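Serine/threonine-protein kinase pelle (Drosophila melanogaster, PDB 1D2Z) phosphorylates serine and threonine residues of target proteins in the Toll pathway setting embryonic dorsoventral polarity, and joins Tube through its death domain. Local coordinates at residues Q35-A40 / N63-I68; A82-K85 / N91-R94. All blocks are in the same frame, centred on the assembly; numbering follows the deposited sequence.

Contact 1 of 2, residues Q35-A40 / N63-I68; sequences QQLATA and NEFLNI
Leu37 and Phe65 carry this contact, their side chains crossing at about a right angle between helix 34-40 and helix 61-73 of the death-domain helical bundle. Leu37 CB sits over the middle of one face of the Phe65 ring, 3.8 Å from the ring centroid and only 10° off the ring normal, which meets the geometry of a CH-pi contact. Leu37 CD1 extends the cover over the same ring, reaching Phe65 CD2 at 3.9 Å. Toward CE1 the ring meets backbone: Phe65 CE1 comes within 3.6 Å of Leu37 C and 3.7 Å of Ala38 N. With CG anti to the backbone N (chi1 169°), Phe65 spans the gap between helices whose nearest CA atoms, in Ala38 and Phe65, are 7.0 Å apart. Leu83, Val41 and Leu43 also pack on the ring, and the Trp69 ring meets it with the planes about 25° apart.

The outer side of helix 34-40 is different. There Thr39 OG1 turns back on its own helix and donates to Gln35 O at 2.9 Å, sharing that oxygen with Thr39 N, and the two donors approach from opposite faces of the carbonyl plane. Both residues are exposed and point away from helix 61-73. A leucine in place of Phe65 would probably leave Leu37 CB without the flat face it rests on and open a gap beside Leu83. With Leu37 and Phe65 buried against each other and Ala38 beside them, cohesion here rests on shape and CH-pi contact, while Asn63 and Glu64 bond away from it, to Arg21 and Gln50.

Contact 2 of 2, residues A82-K85 / N91-R94; sequences ALFK and NAMR
Phe84 turns one ring face to Ala92 in the six-helix bundle of the death domain, where helix 77-86 packs against the short helix 90-95 that follows it. The methyl Ala92 CB stands over the ring centre, 3.7 Å from the centroid and 11° from the normal, so the pair qualifies as CH-pi. Having CG anti to its carbonyl carbon (chi1 -69°) places the Phe84 ring beneath that methyl, while Phe84 CB meets Met93 CG at 3.5 Å. Leu24 and Leu28 of helix 18-31 also pack on Phe84, and Leu24 touches Ala92 as well, tying three helices together.

Met93 and Lys85 lie at a slant to each other. A bend at the last torsion of Met93 (chi3 74°) brings its methyl alongside the aliphatic root of Lys85, with Met93 CE 3.8 Å from Lys85 CB. Lys85 CG still lies near Met93 CE, but the end of the chain leads away from helix 90-95, and its charged group makes a cation-pi contact with Tyr107. Between the two helices the thioether rests on the backbone of Lys85, not on its ammonium group: Met93 SD lies 3.6 Å from Lys85 CA.

Contacts 1 and 2 lie on opposite sides of the chain's centre, their own centres about 14 Å apart, and both are mainly buried. They share no helix: contact 1 joins helices 34-40 and 61-73, contact 2 helices 77-86 and 90-95. Leu83 bridges them, its CD2 packing 3.8 Å from Leu37 CD2 and 3.9 Å from Phe65 CZ. Each sets an aliphatic carbon over a phenylalanine face, but contact 2 adds a thioether and a partly exposed lysine at its margin, whereas all touching residues of contact 1 are buried. Tube's death domain reaches one helix of each, 61-73 and 77-86, packing on Ile68 near contact 1 and on Lys85 in contact 2.

Contact 1 of 2, residues Q35-A40 / N63-I68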
loop_
_atom_site.group_PDB
_atom_site.type_symbol
_atom_site.label_atom_id
_atom_site.label_comp_id
_atom_site.label_asym_id
_atom_site.label_seq_id
_atom_site.Cartn_x
_atom_site.Cartn_y
_atom_site.Cartn_z
ATOM N N GLN A 35 -7.240 -18.246 4.785
ATOM C CA GLN A 35 -8.422 -17.982 3.960
ATOM C C GLN A 35 -9.465 -17.212 4.763
ATOM O O GLN A 35 -10.117 -16.303 4.244
ATOM C CB GLN A 35 -8.995 -19.299 3.403
ATOM C CG GLN A 35 -10.259 -19.164 2.552
ATOM C CD GLN A 35 -10.065 -18.330 1.283
ATOM O OE1 GLN A 35 -9.838 -18.870 0.201
ATOM N NE2 GLN A 35 -10.194 -17.011 1.412
ATOM N N GLN A 36 -9.579 -17.540 6.044
ATOM C CA GLN A 36 -10.516 -16.863 6.925
ATOM C C GLN A 36 -10.059 -15.409 7.115
ATOM O O GLN A 36 -10.877 -14.486 7.103
ATOM C CB GLN A 36 -10.582 -17.594 8.269
ATOM C CG GLN A 36 -11.775 -17.238 9.120
ATOM C CD GLN A 36 -11.903 -18.129 10.345
ATOM O OE1 GLN A 36 -11.589 -19.322 10.300
ATOM N NE2 GLN A 36 -12.366 -17.553 11.447
ATOM N N LEU A 37 -8.748 -15.208 7.272
ATOM C CA LEU A 37 -8.195 -13.868 7.437
ATOM C C LEU A 37 -8.447 -13.042 6.169
ATOM O O LEU A 37 -8.939 -11.917 6.242
ATOM C CB LEU A 37 -6.684 -13.936 7.715
ATOM C CG LEU A 37 -6.210 -14.525 9.051
ATOM C CD1 LEU A 37 -4.698 -14.751 9.013
ATOM C CD2 LEU A 37 -6.589 -13.598 10.196
ATOM N N ALA A 38 -8.118 -13.617 5.017
ATOM C CA ALA A 38 -8.287 -12.955 3.729
ATOM C C ALA A 38 -9.741 -12.590 3.458
ATOM O O ALA A 38 -10.035 -11.491 2.989
ATOM C CB ALA A 38 -7.751 -13.834 2.613
ATOM N N THR A 39 -10.650 -13.502 3.783
ATOM C CA THR A 39 -12.074 -13.254 3.568
ATOM C C THR A 39 -12.589 -12.155 4.493
ATOM O O THR A 39 -13.330 -11.271 4.058
ATOM C CB THR A 39 -12.916 -14.540 3.758
ATOM O OG1 THR A 39 -12.491 -15.524 2.808
ATOM C CG2 THR A 39 -14.408 -14.248 3.546
ATOM N N ALA A 40 -12.143 -12.187 5.749
ATOM C CA ALA A 40 -12.565 -11.210 6.747
ATOM C C ALA A 40 -12.224 -9.762 6.397
ATOM O O ALA A 40 -12.955 -8.846 6.771
ATOM C CB ALA A 40 -11.996 -11.568 8.118
ATOM N N ASN A 63 2.137 -15.404 6.626
ATOM C CA ASN A 63 3.155 -14.368 6.433
ATOM C C ASN A 63 2.837 -13.583 5.158
ATOM O O ASN A 63 3.004 -12.363 5.108
ATOM C CB ASN A 63 4.555 -14.975 6.322
ATOM C CG ASN A 63 5.622 -13.921 6.105
ATOM O OD1 ASN A 63 5.778 -13.004 6.916
ATOM N ND2 ASN A 63 6.347 -14.029 4.995
ATOM N N GLU A 64 2.384 -14.298 4.130
ATOM C CA GLU A 64 2.030 -13.670 2.863
ATOM C C GLU A 64 0.818 -12.766 3.079
ATOM O O GLU A 64 0.732 -11.686 2.502
ATOM C CB GLU A 64 1.745 -14.727 1.793
ATOM C CG GLU A 64 1.629 -14.146 0.380
ATOM C CD GLU A 64 2.874 -13.372 -0.046
ATOM O OE1 GLU A 64 3.996 -13.747 0.355
ATOM O OE2 GLU A 64 2.726 -12.373 -0.773
ATOM N N PHE A 65 -0.124 -13.220 3.903
ATOM C CA PHE A 65 -1.299 -12.408 4.213
ATOM C C PHE A 65 -0.819 -11.107 4.877
ATOM O O PHE A 65 -1.291 -10.017 4.531
ATOM C CB PHE A 65 -2.269 -13.152 5.143
ATOM C CG PHE A 65 -3.354 -12.276 5.710
ATOM C CD1 PHE A 65 -4.474 -11.950 4.954
ATOM C CD2 PHE A 65 -3.227 -11.733 6.989
ATOM C CE1 PHE A 65 -5.452 -11.085 5.458
ATOM C CE2 PHE A 65 -4.195 -10.873 7.501
ATOM C CZ PHE A 65 -5.314 -10.545 6.731
ATOM N N LEU A 66 0.114 -11.216 5.827
ATOM C CA LEU A 66 0.634 -10.019 6.491
ATOM C C LEU A 66 1.370 -9.124 5.496
ATOM O O LEU A 66 1.300 -7.904 5.596
ATOM C CB LEU A 66 1.570 -10.378 7.647
ATOM C CG LEU A 66 0.960 -11.060 8.877
ATOM C CD1 LEU A 66 2.052 -11.290 9.926
ATOM C CD2 LEU A 66 -0.153 -10.200 9.451
ATOM N N ASN A 67 2.090 -9.737 4.556
ATOM C CA ASN A 67 2.826 -8.986 3.536
ATOM C C ASN A 67 1.862 -8.137 2.705
ATOM O O ASN A 67 2.132 -6.970 2.424
ATOM C CB ASN A 67 3.601 -9.935 2.606
ATOM C CG ASN A 67 4.906 -10.447 3.225
ATOM O OD1 ASN A 67 5.431 -9.870 4.174
ATOM N ND2 ASN A 67 5.432 -11.533 2.674
ATOM N N ILE A 68 0.725 -8.723 2.338
ATOM C CA ILE A 68 -0.279 -8.023 1.538
ATOM C C ILE A 68 -1.088 -7.006 2.346
ATOM O O ILE A 68 -1.071 -5.808 2.052
ATOM C CB ILE A 68 -1.250 -9.032 0.847
ATOM C CG1 ILE A 68 -0.473 -9.905 -0.143
ATOM C CG2 ILE A 68 -2.374 -8.290 0.120
ATOM C CD1 ILE A 68 -1.230 -11.122 -0.647
#

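Contact 2 of 2, residues A82-K85 / N91-R94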
loop_
_atom_site.group_PDB
_atom_site.type_symbol
_atom_site.label_atom_id
_atom_site.label_comp_id
_atom_site.label_asym_id
_atom_site.label_seq_id
_atom_site.Cartn_x
_atom_site.Cartn_y
_atom_site.Cartn_z
ATOM N N ALA A 82 -7.290 -6.413 16.572
ATOM C CA ALA A 82 -8.742 -6.328 16.409
ATOM C C ALA A 82 -9.282 -7.387 15.446
ATOM O O ALA A 82 -10.373 -7.929 15.657
ATOM C CB ALA A 82 -9.145 -4.928 15.936
ATOM N N LEU A 83 -8.525 -7.680 14.388
ATOM C CA LEU A 83 -8.931 -8.694 13.420
ATOM C C LEU A 83 -8.961 -10.054 14.104
ATOM O O LEU A 83 -9.900 -10.830 13.924
ATOM C CB LEU A 83 -7.975 -8.736 12.227
ATOM C CG LEU A 83 -8.174 -9.874 11.213
ATOM C CD1 LEU A 83 -9.560 -9.804 10.568
ATOM C CD2 LEU A 83 -7.087 -9.816 10.145
ATOM N N PHE A 84 -7.910 -10.349 14.865
ATOM C CA PHE A 84 -7.832 -11.612 15.589
ATOM C C PHE A 84 -9.019 -11.691 16.551
ATOM O O PHE A 84 -9.676 -12.729 16.660
ATOM C CB PHE A 84 -6.519 -11.699 16.379
ATOM C CG PHE A 84 -5.290 -11.828 15.522
ATOM C CD1 PHE A 84 -5.362 -12.393 14.250
ATOM C CD2 PHE A 84 -4.046 -11.420 16.007
ATOM C CE1 PHE A 84 -4.209 -12.558 13.475
ATOM C CE2 PHE A 84 -2.890 -11.581 15.244
ATOM C CZ PHE A 84 -2.970 -12.150 13.974
ATOM N N LYS A 85 -9.309 -10.572 17.210
ATOM C CA LYS A 85 -10.413 -10.501 18.165
ATOM C C LYS A 85 -11.744 -10.826 17.491
ATOM O O LYS A 85 -12.548 -11.589 18.032
ATOM C CB LYS A 85 -10.475 -9.116 18.816
ATOM C CG LYS A 85 -11.555 -8.974 19.884
ATOM C CD LYS A 85 -11.576 -7.571 20.471
ATOM C CE LYS A 85 -12.655 -7.418 21.548
ATOM N NZ LYS A 85 -14.047 -7.526 21.017
ATOM N N ASN A 91 -5.304 -16.959 21.024
ATOM C CA ASN A 91 -3.888 -17.264 21.182
ATOM C C ASN A 91 -3.038 -16.410 20.238
ATOM O O ASN A 91 -1.874 -16.144 20.520
ATOM C CB ASN A 91 -3.616 -18.755 20.999
ATOM C CG ASN A 91 -3.910 -19.550 22.263
ATOM O OD1 ASN A 91 -3.396 -19.237 23.339
ATOM N ND2 ASN A 91 -4.741 -20.577 22.139
ATOM N N ALA A 92 -3.633 -15.962 19.134
ATOM C CA ALA A 92 -2.931 -15.100 18.181
ATOM C C ALA A 92 -2.791 -13.726 18.842
ATOM O O ALA A 92 -1.720 -13.119 18.813
ATOM C CB ALA A 92 -3.711 -14.995 16.863
ATOM N N MET A 93 -3.871 -13.273 19.478
ATOM C CA MET A 93 -3.884 -11.997 20.196
ATOM C C MET A 93 -2.821 -12.000 21.303
ATOM O O MET A 93 -2.110 -11.014 21.499
ATOM C CB MET A 93 -5.255 -11.761 20.835
ATOM C CG MET A 93 -6.389 -11.559 19.847
ATOM S SD MET A 93 -8.009 -11.765 20.599
ATOM C CE MET A 93 -8.138 -10.283 21.522
ATOM N N ARG A 94 -2.716 -13.112 22.026
ATOM C CA ARG A 94 -1.747 -13.202 23.111
ATOM C C ARG A 94 -0.314 -13.077 22.603
ATOM O O ARG A 94 0.512 -12.418 23.234
ATOM C CB ARG A 94 -1.920 -14.506 23.894
ATOM C CG ARG A 94 -1.392 -14.424 25.319
ATOM C CD ARG A 94 -1.621 -15.722 26.081
ATOM N NE ARG A 94 -0.915 -16.812 25.426
ATOM C CZ ARG A 94 0.364 -17.111 25.628
ATOM N NH1 ARG A 94 1.100 -16.424 26.496
ATOM N NH2 ARG A 94 0.942 -18.014 24.857
#